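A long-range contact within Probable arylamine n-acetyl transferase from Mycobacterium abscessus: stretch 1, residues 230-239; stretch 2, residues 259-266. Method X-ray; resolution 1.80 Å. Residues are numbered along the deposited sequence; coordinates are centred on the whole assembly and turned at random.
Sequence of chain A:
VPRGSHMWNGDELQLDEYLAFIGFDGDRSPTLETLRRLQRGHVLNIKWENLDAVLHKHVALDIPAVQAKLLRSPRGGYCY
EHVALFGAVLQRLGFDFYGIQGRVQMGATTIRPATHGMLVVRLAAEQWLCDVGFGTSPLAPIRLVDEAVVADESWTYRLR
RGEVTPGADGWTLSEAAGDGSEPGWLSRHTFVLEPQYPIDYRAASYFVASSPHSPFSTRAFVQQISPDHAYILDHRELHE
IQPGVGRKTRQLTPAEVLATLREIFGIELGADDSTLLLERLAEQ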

# COMPACT_ATOMS: atom_id res chain seq x y z
N ALA A 230 -9.55 -10.96 3.73
CA ALA A 230 -9.08 -10.08 2.65
C ALA A 230 -9.85 -10.33 1.37
O ALA A 230 -10.39 -11.41 1.17
CB ALA A 230 -7.59 -10.28 2.40
N TYR A 231 -9.92 -9.30 0.52
CA TYR A 231 -10.47 -9.35 -0.83
C TYR A 231 -9.51 -8.71 -1.78
O TYR A 231 -8.93 -7.66 -1.48
CB TYR A 231 -11.80 -8.59 -0.97
CG TYR A 231 -12.97 -9.17 -0.23
CD1 TYR A 231 -13.75 -10.17 -0.79
CD2 TYR A 231 -13.37 -8.64 0.99
CE1 TYR A 231 -14.87 -10.68 -0.13
CE2 TYR A 231 -14.49 -9.13 1.66
CZ TYR A 231 -15.23 -10.15 1.10
OH TYR A 231 -16.34 -10.62 1.78
N ILE A 232 -9.40 -9.31 -2.95
CA ILE A 232 -8.59 -8.81 -4.05
C ILE A 232 -9.39 -8.98 -5.32
O ILE A 232 -9.75 -10.10 -5.65
CB ILE A 232 -7.19 -9.49 -4.20
CG1 ILE A 232 -6.27 -9.33 -2.96
CG2 ILE A 232 -6.49 -8.97 -5.48
CD1 ILE A 232 -4.88 -10.17 -3.01
N LEU A 233 -9.64 -7.88 -6.04
CA LEU A 233 -10.23 -7.95 -7.37
C LEU A 233 -9.08 -7.90 -8.37
O LEU A 233 -8.33 -6.92 -8.43
CB LEU A 233 -11.25 -6.82 -7.59
CG LEU A 233 -11.86 -6.75 -8.99
CD1 LEU A 233 -12.79 -7.94 -9.26
CD2 LEU A 233 -12.60 -5.45 -9.21
N ASP A 234 -8.87 -9.01 -9.09
CA ASP A 234 -7.79 -9.11 -10.06
C ASP A 234 -8.47 -9.03 -11.43
O ASP A 234 -8.95 -10.03 -11.95
CB ASP A 234 -7.00 -10.42 -9.84
CG ASP A 234 -5.73 -10.53 -10.67
OD1 ASP A 234 -5.45 -9.60 -11.45
OD2 ASP A 234 -5.03 -11.57 -10.55
N HIS A 235 -8.61 -7.78 -11.94
CA HIS A 235 -9.30 -7.43 -13.19
C HIS A 235 -10.80 -7.68 -12.97
O HIS A 235 -11.45 -6.85 -12.33
CB HIS A 235 -8.71 -8.15 -14.42
CG HIS A 235 -9.16 -7.60 -15.73
ND1 HIS A 235 -9.03 -6.26 -16.04
CD2 HIS A 235 -9.67 -8.25 -16.81
CE1 HIS A 235 -9.49 -6.13 -17.27
NE2 HIS A 235 -9.88 -7.29 -17.78
N ARG A 236 -11.33 -8.84 -13.41
CA ARG A 236 -12.75 -9.22 -13.21
C ARG A 236 -12.88 -10.44 -12.26
O ARG A 236 -13.98 -10.94 -12.04
CB ARG A 236 -13.41 -9.52 -14.57
CG ARG A 236 -13.79 -8.28 -15.37
CD ARG A 236 -14.13 -8.61 -16.81
NE ARG A 236 -15.20 -9.60 -16.94
CZ ARG A 236 -15.72 -10.02 -18.09
NH1 ARG A 236 -15.29 -9.52 -19.24
NH2 ARG A 236 -16.69 -10.93 -18.10
N GLU A 237 -11.75 -10.94 -11.75
CA GLU A 237 -11.75 -12.10 -10.87
C GLU A 237 -11.74 -11.66 -9.43
O GLU A 237 -10.80 -11.00 -9.00
CB GLU A 237 -10.54 -13.00 -11.15
CG GLU A 237 -10.69 -14.41 -10.62
CD GLU A 237 -11.65 -15.33 -11.35
OE1 GLU A 237 -11.93 -15.10 -12.55
OE2 GLU A 237 -12.02 -16.36 -10.75
N LEU A 238 -12.76 -12.04 -8.68
CA LEU A 238 -12.82 -11.66 -7.27
C LEU A 238 -12.26 -12.76 -6.43
O LEU A 238 -12.80 -13.85 -6.43
CB LEU A 238 -14.26 -11.33 -6.83
CG LEU A 238 -14.43 -10.87 -5.36
CD1 LEU A 238 -13.69 -9.56 -5.07
CD2 LEU A 238 -15.92 -10.73 -5.01
N HIS A 239 -11.19 -12.47 -5.68
CA HIS A 239 -10.54 -13.40 -4.76
C HIS A 239 -11.02 -13.11 -3.34
O HIS A 239 -10.96 -11.95 -2.89
CB HIS A 239 -8.99 -13.29 -4.83
CG HIS A 239 -8.38 -13.69 -6.13
ND1 HIS A 239 -7.34 -14.60 -6.19
CD2 HIS A 239 -8.66 -13.27 -7.39
CE1 HIS A 239 -7.03 -14.72 -7.47
NE2 HIS A 239 -7.79 -13.93 -8.23
N ALA A 259 -20.79 -3.22 -9.19
CA ALA A 259 -21.55 -3.54 -7.97
C ALA A 259 -20.62 -3.93 -6.83
O ALA A 259 -20.77 -3.42 -5.72
CB ALA A 259 -22.54 -4.66 -8.24
N THR A 260 -19.66 -4.85 -7.09
CA THR A 260 -18.69 -5.34 -6.10
C THR A 260 -17.81 -4.18 -5.62
O THR A 260 -17.56 -4.09 -4.41
CB THR A 260 -17.86 -6.50 -6.68
OG1 THR A 260 -18.73 -7.61 -6.88
CG2 THR A 260 -16.73 -6.93 -5.78
N LEU A 261 -17.37 -3.30 -6.54
CA LEU A 261 -16.55 -2.14 -6.16
C LEU A 261 -17.26 -1.29 -5.10
O LEU A 261 -16.64 -0.91 -4.10
CB LEU A 261 -16.20 -1.28 -7.39
CG LEU A 261 -15.07 -1.83 -8.27
CD1 LEU A 261 -14.95 -1.03 -9.55
CD2 LEU A 261 -13.73 -1.86 -7.53
N ARG A 262 -18.58 -1.06 -5.26
CA ARG A 262 -19.37 -0.28 -4.31
C ARG A 262 -19.68 -1.07 -3.03
O ARG A 262 -19.41 -0.58 -1.93
CB ARG A 262 -20.67 0.20 -4.98
CG ARG A 262 -21.69 0.87 -4.07
CD ARG A 262 -23.00 1.17 -4.79
NE ARG A 262 -23.74 -0.05 -5.17
CZ ARG A 262 -23.89 -0.48 -6.42
NH1 ARG A 262 -23.39 0.22 -7.43
NH2 ARG A 262 -24.56 -1.60 -6.66
N GLU A 263 -20.28 -2.27 -3.16
CA GLU A 263 -20.74 -3.07 -2.02
C GLU A 263 -19.60 -3.61 -1.15
O GLU A 263 -19.70 -3.56 0.08
CB GLU A 263 -21.60 -4.25 -2.49
CG GLU A 263 -22.89 -3.86 -3.22
CD GLU A 263 -23.46 -4.90 -4.18
OE1 GLU A 263 -22.69 -5.75 -4.69
OE2 GLU A 263 -24.67 -4.83 -4.45
N ILE A 264 -18.54 -4.17 -1.77
CA ILE A 264 -17.44 -4.79 -1.02
C ILE A 264 -16.36 -3.76 -0.70
O ILE A 264 -15.88 -3.74 0.43
CB ILE A 264 -16.86 -6.02 -1.80
CG1 ILE A 264 -17.89 -7.18 -1.97
CG2 ILE A 264 -15.50 -6.52 -1.25
CD1 ILE A 264 -18.44 -7.86 -0.71
N PHE A 265 -15.95 -2.95 -1.68
CA PHE A 265 -14.81 -2.06 -1.47
C PHE A 265 -15.16 -0.60 -1.16
O PHE A 265 -14.28 0.14 -0.72
CB PHE A 265 -13.89 -2.11 -2.71
CG PHE A 265 -13.31 -3.48 -2.98
CD1 PHE A 265 -12.21 -3.94 -2.27
CD2 PHE A 265 -13.85 -4.30 -3.96
CE1 PHE A 265 -11.65 -5.18 -2.55
CE2 PHE A 265 -13.28 -5.54 -4.25
CZ PHE A 265 -12.19 -5.98 -3.54
N GLY A 266 -16.42 -0.20 -1.34
CA GLY A 266 -16.84 1.18 -1.11
C GLY A 266 -16.29 2.15 -2.14
O GLY A 266 -16.07 3.32 -1.83

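Stretch 1 is a β-hairpin, and one face of it packs against stretch 2, which is helical from Ala-259 to at least Glu-263. No hydrogen bond crosses between them; the contact is made mainly by the apolar parts of side chains and buries 325 Å² in all, counting both sides. Ala-230, at the start of the stretch, is out of reach of stretch 2.

Tyr-231 makes the first contact. Its CB points toward stretch 2, and with chi1 in the m well the ring lies beneath Ile-264, whose CG2 sits 3.8 Å from the centroid of the Tyr-231 ring and only 15° off the normal. This is a CH-π contact, in which a methyl group rests on the electron-rich face of an aromatic ring. A broad, flat ring suits this partly exposed place, since its face can cover a branched aliphatic side chain. Tyr-231 also meets the next residue of stretch 2: its CB lies 3.7 Å from CZ of Phe-265.

Strand residues alternate in direction, so the CA-to-CB bond of Ile-232 points away. Its backbone instead holds the hairpin together, with N of Ile-232 donating to O of His-239 (3.1 Å) and N of His-239 donating to O of Ile-232 (2.8 Å).

Leu-233 turns back toward stretch 2 and is buried. Its CD2 reaches CD2 of Leu-261 at 4.1 Å, and its CB lies 4.1 Å from CE2 of Phe-265. A flexible, wholly apolar side chain is well suited to such a place, where a polar group would need a partner.

The chain then reverses through a type II' turn from Asp-234 to Glu-237, closed by N of Glu-237 donating to O of Asp-234 (3.0 Å). The turn lies beyond the reach of stretch 2, and its polar residues are all partly exposed.

Leu-238, on the returning strand, brings a second buried leucine to the same face. CD2 of Leu-238 is 4.0 Å from CG2 of Thr-260; CD1 of Leu-238 lies 4.1 Å from that same CG2 and also 4.1 Å from CE2 of Phe-265, at the edge of its ring. Threonine fits here because it offers a methyl group to the leucine while its OG1 is hydrogen-bonded elsewhere in the structure. His-239 makes no contact with stretch 2.

Phe-265 thus links the two strands: although its CB points sideways, the end of its side chain comes nearer and touches Tyr-231, Leu-233 and Leu-238. Its broad, rigid ring gives one residue contacts on both arms of the hairpin.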